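Local atomic coordinates of hypothetical conserved protein (Geobacillus kaustophilus, PDB entry 2R5X), a protein that is of unknown function and belongs to the YugN-like family, a small single-chain protein with an antiparallel sheet and two helices. Residues V112-E115 against L116-K120; S99-V102 against S103-N107. The protein carries 1 engineered substitution. One frame throughout, in Å; residues are numbered along the deposited sequence.

Contact 1 of 2, residues V112-E115 against L116-K120; sequences VKSE and LEKIK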
ATOM      1  N   VAL A 112       9.176  -0.119   0.300  1.00 25.01           N
ATOM      2  CA  VAL A 112       8.325   1.079   0.309  1.00 28.05           C
ATOM      3  C   VAL A 112       8.930   2.096   1.286  1.00 21.47           C
ATOM      4  O   VAL A 112       9.176   3.240   0.920  1.00 28.90           O
ATOM      5  CB  VAL A 112       6.841   0.761   0.681  1.00 28.17           C
ATOM      6  CG1 VAL A 112       6.061   2.036   0.938  1.00 26.35           C
ATOM      7  CG2 VAL A 112       6.166  -0.040  -0.417  1.00 26.92           C
ATOM      8  N   LYS A 113       9.199   1.647   2.510  1.00 23.04           N
ATOM      9  CA  LYS A 113       9.768   2.496   3.555  1.00 28.90           C
ATOM     10  C   LYS A 113      11.137   3.089   3.175  1.00 30.48           C
ATOM     11  O   LYS A 113      11.364   4.283   3.375  1.00 30.64           O
ATOM     12  CB  LYS A 113       9.838   1.727   4.882  1.00 24.67           C
ATOM     13  CG  LYS A 113      10.439   2.496   6.059  1.00 39.75           C
ATOM     14  CD  LYS A 113       9.573   3.662   6.500  1.00 37.77           C
ATOM     15  CE  LYS A 113      10.296   4.494   7.549  1.00 69.56           C
ATOM     16  NZ  LYS A 113       9.412   5.508   8.186  1.00 77.57           N
ATOM     17  N   SER A 114      12.012   2.253   2.609  1.00 30.69           N
ATOM     18  CA  SER A 114      13.352   2.659   2.165  0.50 28.09           C
ATOM     19  C   SER A 114      13.300   3.734   1.085  1.00 30.32           C
ATOM     20  O   SER A 114      14.071   4.691   1.117  1.00 36.99           O
ATOM     21  CB  SER A 114      14.134   1.443   1.649  0.50 34.82           C
ATOM     22  OG  SER A 114      15.417   1.809   1.165  0.50 32.77           O
ATOM     23  N   GLU A 115      12.389   3.561   0.125  1.00 31.05           N
ATOM     24  CA  GLU A 115      12.193   4.551  -0.941  1.00 28.86           C
ATOM     25  C   GLU A 115      11.651   5.884  -0.421  1.00 35.36           C
ATOM     26  O   GLU A 115      12.019   6.940  -0.935  1.00 32.19           O
ATOM     27  CB  GLU A 115      11.289   4.019  -2.065  1.00 31.66           C
ATOM     28  CG  GLU A 115      11.906   2.913  -2.933  1.00 41.05           C
ATOM     29  CD  GLU A 115      13.310   3.243  -3.426  1.00 46.12           C
ATOM     30  OE1 GLU A 115      13.464   4.182  -4.237  1.00 52.15           O
ATOM     31  OE2 GLU A 115      14.256   2.550  -3.000  1.00 49.73           O
ATOM     32  N   LEU A 116      10.790   5.836   0.595  1.00 29.40           N
ATOM     33  CA  LEU A 116      10.242   7.060   1.183  1.00 37.69           C
ATOM     34  C   LEU A 116      11.286   7.801   2.020  1.00 34.80           C
ATOM     35  O   LEU A 116      11.298   9.030   2.050  1.00 39.12           O
ATOM     36  CB  LEU A 116       8.981   6.770   2.011  1.00 33.13           C
ATOM     37  CG  LEU A 116       7.708   6.301   1.280  1.00 32.37           C
ATOM     38  CD1 LEU A 116       6.696   5.824   2.291  1.00 35.49           C
ATOM     39  CD2 LEU A 116       7.092   7.382   0.404  1.00 29.80           C
ATOM     40  N   GLU A 117      12.166   7.043   2.676  1.00 37.02           N
ATOM     41  CA  GLU A 117      13.275   7.600   3.462  1.00 40.91           C
ATOM     42  C   GLU A 117      14.311   8.339   2.610  1.00 43.94           C
ATOM     43  O   GLU A 117      14.967   9.268   3.090  1.00 42.69           O
ATOM     44  CB  GLU A 117      13.963   6.504   4.286  1.00 38.95           C
ATOM     45  CG  GLU A 117      13.234   6.110   5.575  1.00 59.97           C
ATOM     46  CD  GLU A 117      13.190   7.227   6.614  1.00 98.93           C
ATOM     47  OE1 GLU A 117      14.199   7.948   6.774  1.00111.70           O
ATOM     48  OE2 GLU A 117      12.144   7.380   7.281  1.00102.14           O
ATOM     49  N   LYS A 118      14.436   7.932   1.346  1.00 42.45           N
ATOM     50  CA  LYS A 118      15.407   8.513   0.416  1.00 45.35           C
ATOM     51  C   LYS A 118      15.032   9.908  -0.072  1.00 50.77           C
ATOM     52  O   LYS A 118      15.883  10.640  -0.578  1.00 46.74           O
ATOM     53  CB  LYS A 118      15.599   7.598  -0.790  1.00 41.68           C
ATOM     54  CG  LYS A 118      16.455   6.384  -0.515  1.00 36.42           C
ATOM     55  CD  LYS A 118      16.404   5.426  -1.686  1.00 43.19           C
ATOM     56  CE  LYS A 118      17.316   4.252  -1.441  1.00 41.38           C
ATOM     57  NZ  LYS A 118      17.172   3.239  -2.502  1.00 28.25           N
ATOM     58  N   ILE A 119      13.761  10.265   0.062  1.00 53.12           N
ATOM     59  CA  ILE A 119      13.268  11.557  -0.421  1.00 63.86           C
ATOM     60  C   ILE A 119      12.679  12.405   0.707  1.00 68.32           C
ATOM     61  O   ILE A 119      12.094  13.458   0.452  1.00 69.04           O
ATOM     62  CB  ILE A 119      12.210  11.385  -1.543  1.00 62.37           C
ATOM     63  CG1 ILE A 119      11.024  10.546  -1.047  1.00 60.98           C
ATOM     64  CG2 ILE A 119      12.842  10.774  -2.798  1.00 63.57           C
ATOM     65  CD1 ILE A 119       9.739  10.799  -1.796  1.00 40.70           C
ATOM     66  N   LYS A 120      12.845  11.937   1.944  1.00 74.95           N
ATOM     67  CA  LYS A 120      12.201  12.529   3.119  1.00 91.21           C
ATOM     68  C   LYS A 120      12.638  13.971   3.379  1.00101.26           C
ATOM     69  O   LYS A 120      11.827  14.810   3.784  1.00103.37           O
ATOM     70  CB  LYS A 120      12.457  11.660   4.356  1.00 89.80           C
ATOM     71  CG  LYS A 120      11.463  11.872   5.494  1.00 91.64           C
ATOM     72  CD  LYS A 120      11.753  10.948   6.666  1.00 99.01           C
ATOM     73  CE  LYS A 120      10.866  11.276   7.859  1.00111.02           C
ATOM     74  NZ  LYS A 120      11.201  10.451   9.053  1.00 94.32           N
TER

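Contact 2 of 2, residues S99-V102 against S103-N107; sequences SSLV and SQCQN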
ATOM      1  N   SER A  99       2.500 -18.253   5.294  1.00 35.12           N
ATOM      2  CA  SER A  99       3.665 -17.570   5.868  1.00 36.05           C
ATOM      3  C   SER A  99       4.623 -16.997   4.817  1.00 33.69           C
ATOM      4  O   SER A  99       5.198 -15.929   5.026  1.00 40.76           O
ATOM      5  CB  SER A  99       4.419 -18.501   6.820  1.00 35.51           C
ATOM      6  OG  SER A  99       4.748 -19.713   6.164  1.00 37.84           O
ATOM      7  N   SER A 100       4.773 -17.704   3.697  1.00 30.97           N
ATOM      8  CA  SER A 100       5.631 -17.255   2.594  1.00 38.94           C
ATOM      9  C   SER A 100       5.144 -15.945   1.982  1.00 33.44           C
ATOM     10  O   SER A 100       5.942 -15.064   1.664  1.00 33.02           O
ATOM     11  CB  SER A 100       5.709 -18.325   1.501  1.00 40.16           C
ATOM     12  OG  SER A 100       4.422 -18.615   0.983  1.00 52.89           O
ATOM     13  N   LEU A 101       3.833 -15.827   1.818  1.00 26.25           N
ATOM     14  CA  LEU A 101       3.244 -14.622   1.237  1.00 36.61           C
ATOM     15  C   LEU A 101       3.326 -13.439   2.204  1.00 28.84           C
ATOM     16  O   LEU A 101       3.554 -12.305   1.785  1.00 38.35           O
ATOM     17  CB  LEU A 101       1.801 -14.880   0.813  1.00 29.34           C
ATOM     18  CG  LEU A 101       1.492 -14.439  -0.605  1.00 52.64           C
ATOM     19  CD1 LEU A 101       0.537 -15.424  -1.248  1.00 74.69           C
ATOM     20  CD2 LEU A 101       0.935 -13.028  -0.605  1.00 80.56           C
ATOM     21  N   VAL A 102       3.169 -13.729   3.494  1.00 28.17           N
ATOM     22  CA  VAL A 102       3.384 -12.756   4.573  1.00 28.91           C
ATOM     23  C   VAL A 102       4.794 -12.181   4.559  1.00 30.97           C
ATOM     24  O   VAL A 102       4.979 -10.964   4.691  1.00 38.16           O
ATOM     25  CB  VAL A 102       3.078 -13.388   5.953  1.00 31.74           C
ATOM     26  CG1 VAL A 102       3.505 -12.473   7.111  1.00 30.20           C
ATOM     27  CG2 VAL A 102       1.612 -13.720   6.047  1.00 36.63           C
ATOM     28  N   SER A 103       5.778 -13.061   4.375  1.00 28.52           N
ATOM     29  CA  SER A 103       7.179 -12.657   4.305  1.00 27.02           C
ATOM     30  C   SER A 103       7.471 -11.788   3.085  1.00 25.19           C
ATOM     31  O   SER A 103       8.180 -10.791   3.200  1.00 30.24           O
ATOM     32  CB  SER A 103       8.099 -13.883   4.334  1.00 35.91           C
ATOM     33  OG  SER A 103       7.921 -14.602   5.543  1.00 46.01           O
ATOM     34  N   GLN A 104       6.909 -12.158   1.933  1.00 31.07           N
ATOM     35  CA  GLN A 104       7.034 -11.375   0.701  1.00 29.93           C
ATOM     36  C   GLN A 104       6.446  -9.969   0.842  1.00 32.01           C
ATOM     37  O   GLN A 104       7.045  -8.989   0.383  1.00 22.98           O
ATOM     38  CB  GLN A 104       6.374 -12.111  -0.474  1.00 32.49           C
ATOM     39  CG  GLN A 104       7.190 -13.285  -1.001  1.00 33.15           C
ATOM     40  CD  GLN A 104       6.407 -14.202  -1.917  1.00 44.50           C
ATOM     41  OE1 GLN A 104       5.856 -13.770  -2.930  1.00 63.71           O
ATOM     42  NE2 GLN A 104       6.374 -15.487  -1.574  1.00 46.43           N
ATOM     43  N   CYS A 105       5.281  -9.876   1.479  1.00 26.30           N
ATOM     44  CA  CYS A 105       4.633  -8.583   1.713  1.00 28.48           C
ATOM     45  C   CYS A 105       5.436  -7.730   2.684  1.00 24.88           C
ATOM     46  O   CYS A 105       5.556  -6.525   2.501  1.00 23.68           O
ATOM     47  CB  CYS A 105       3.208  -8.766   2.231  1.00 27.46           C
ATOM     48  SG  CYS A 105       2.060  -9.443   1.027  1.00 33.35           S
ATOM     49  N   GLN A 106       5.995  -8.361   3.706  1.00 27.76           N
ATOM     50  CA  GLN A 106       6.915  -7.679   4.619  1.00 34.33           C
ATOM     51  C   GLN A 106       8.115  -7.081   3.892  1.00 26.15           C
ATOM     52  O   GLN A 106       8.533  -5.968   4.206  1.00 33.21           O
ATOM     53  CB  GLN A 106       7.382  -8.628   5.723  1.00 32.76           C
ATOM     54  CG  GLN A 106       6.402  -8.745   6.880  1.00 42.11           C
ATOM     55  CD  GLN A 106       6.692  -9.923   7.795  1.00 44.12           C
ATOM     56  OE1 GLN A 106       7.673 -10.646   7.614  1.00 68.58           O
ATOM     57  NE2 GLN A 106       5.828 -10.122   8.788  1.00 49.35           N
ATOM     58  N   ASN A 107       8.647  -7.818   2.912  1.00 30.08           N
ATOM     59  CA  ASN A 107       9.789  -7.377   2.108  1.00 29.16           C
ATOM     60  C   ASN A 107       9.460  -6.182   1.228  1.00 33.54           C
ATOM     61  O   ASN A 107      10.262  -5.255   1.100  1.00 32.22           O
ATOM     62  CB  ASN A 107      10.314  -8.523   1.222  1.00 36.91           C
ATOM     63  CG  ASN A 107      10.762  -9.740   2.028  1.00 58.93           C
ATOM     64  OD1 ASN A 107      10.955  -9.666   3.244  1.00 55.83           O
ATOM     65  ND2 ASN A 107      10.917 -10.872   1.350  1.00 48.31           N
TER

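Contact 1 of 2, residues V112-E115 against L116-K120
The carboxylate of E115 is met by K118 at one oxygen: NZ comes to OE2 at 3.0 Å, on the syn side and 23° out of the carboxylate plane, while the other oxygen, OE1, forms a salt bridge with R26 of helix 17-26. With CG anti to its own carbonyl carbon (chi1 -70°) and a bend at the next bond, the E115 chain brings OE2 to K118, which is extended beyond CG and runs past the S114 carbonyl. With an alanine here, K118 and R26 would probably lose the carboxylate they share, and one tie between helices 99-117 and 17-26 would go with it. The carboxylate of E117 takes a weaker salt bridge, K113 NZ to OE2 at 3.4 Å, and poorly ordered K120 adds a long one to the same oxygen, completing a three-residue network. NZ of K113 has its strongest partner in Q13 and also bonds to the carbonyl of G9. On the buried side V112 CG1 lies alongside L116 CD1, 4.1 Å away, both side chains packing on L10. The charges thus pair along the helix, probably offsetting one another, and also tie it to helix 17-26 and to G9 and Q13.

Contact 2 of 2, residues S99-V102 against S103-N107
S103 meets S99 through two hydrogen bonds to one acceptor. The backbone N of S103 reaches S99 O at 3.0 Å and its own hydroxyl OG reaches the same oxygen at 3.1 Å, from opposite faces of the carbonyl plane, with OG tilted 32° out of it. A chi1 of -61° sets OG anti to the carbonyl carbon of S103 and turns it back along the helix to S99.

The remaining backbone bonds repeat the i to i+4 pattern: Q104 N to S100 O, C105 N to L101 O at 3.0 Å, and Q106 N to V102 O. With CG anti to its own carbonyl carbon, the extended side chain of Q104 runs alongside S100 O, CG lying 3.4 Å from that oxygen. There NE2 of Q104 adds a weak bond to S100 O, 3.3 Å long and bent to 121° at the hydrogen.

The apolar contact faces inward: L101 CD2 touches C105 SG at 4.1 Å, and both side chains pack against Y46 of strand 39-48 and M80 of strand 71-84. L101 also reaches Y53, and C105 reaches L55, both on strand 51-61. On another flank, V102 and Q106 make a van der Waals contact of methyl with amide, their side chains crossing at an angle and NE2 of Q106 lying 3.7 Å from V102 CG1; M80 adjoins V102, and F5 adjoins Q106.

Together these make the opening turns of an amphipathic alpha-helix laid on an antiparallel sheet, with L101 and C105 one turn apart as its inward ridge, the serines on the exposed side and the glutamines at the flanks.

Overall arrangement
Contacts 1 and 2 are both local pairings on the same helix, 99-117, with 99-107 at its start and 112-120 at its C-terminal part. Their centres lie 20 Å apart and the nearest atoms about 5 Å, without touching, so they are joined by the helix itself. Each centre is about 14 Å from the centre of the chain. The neighbours differ: contact 2 rests on strands 39-48, 51-61 and 71-84, whereas contact 1 packs on helix 17-26, strand 14-16 and the loop residues L10 and Q13. The helix lies along the sheet, with helix 17-26 joining its neighbours at the C-terminal part, where the charged pairs of contact 1 gather.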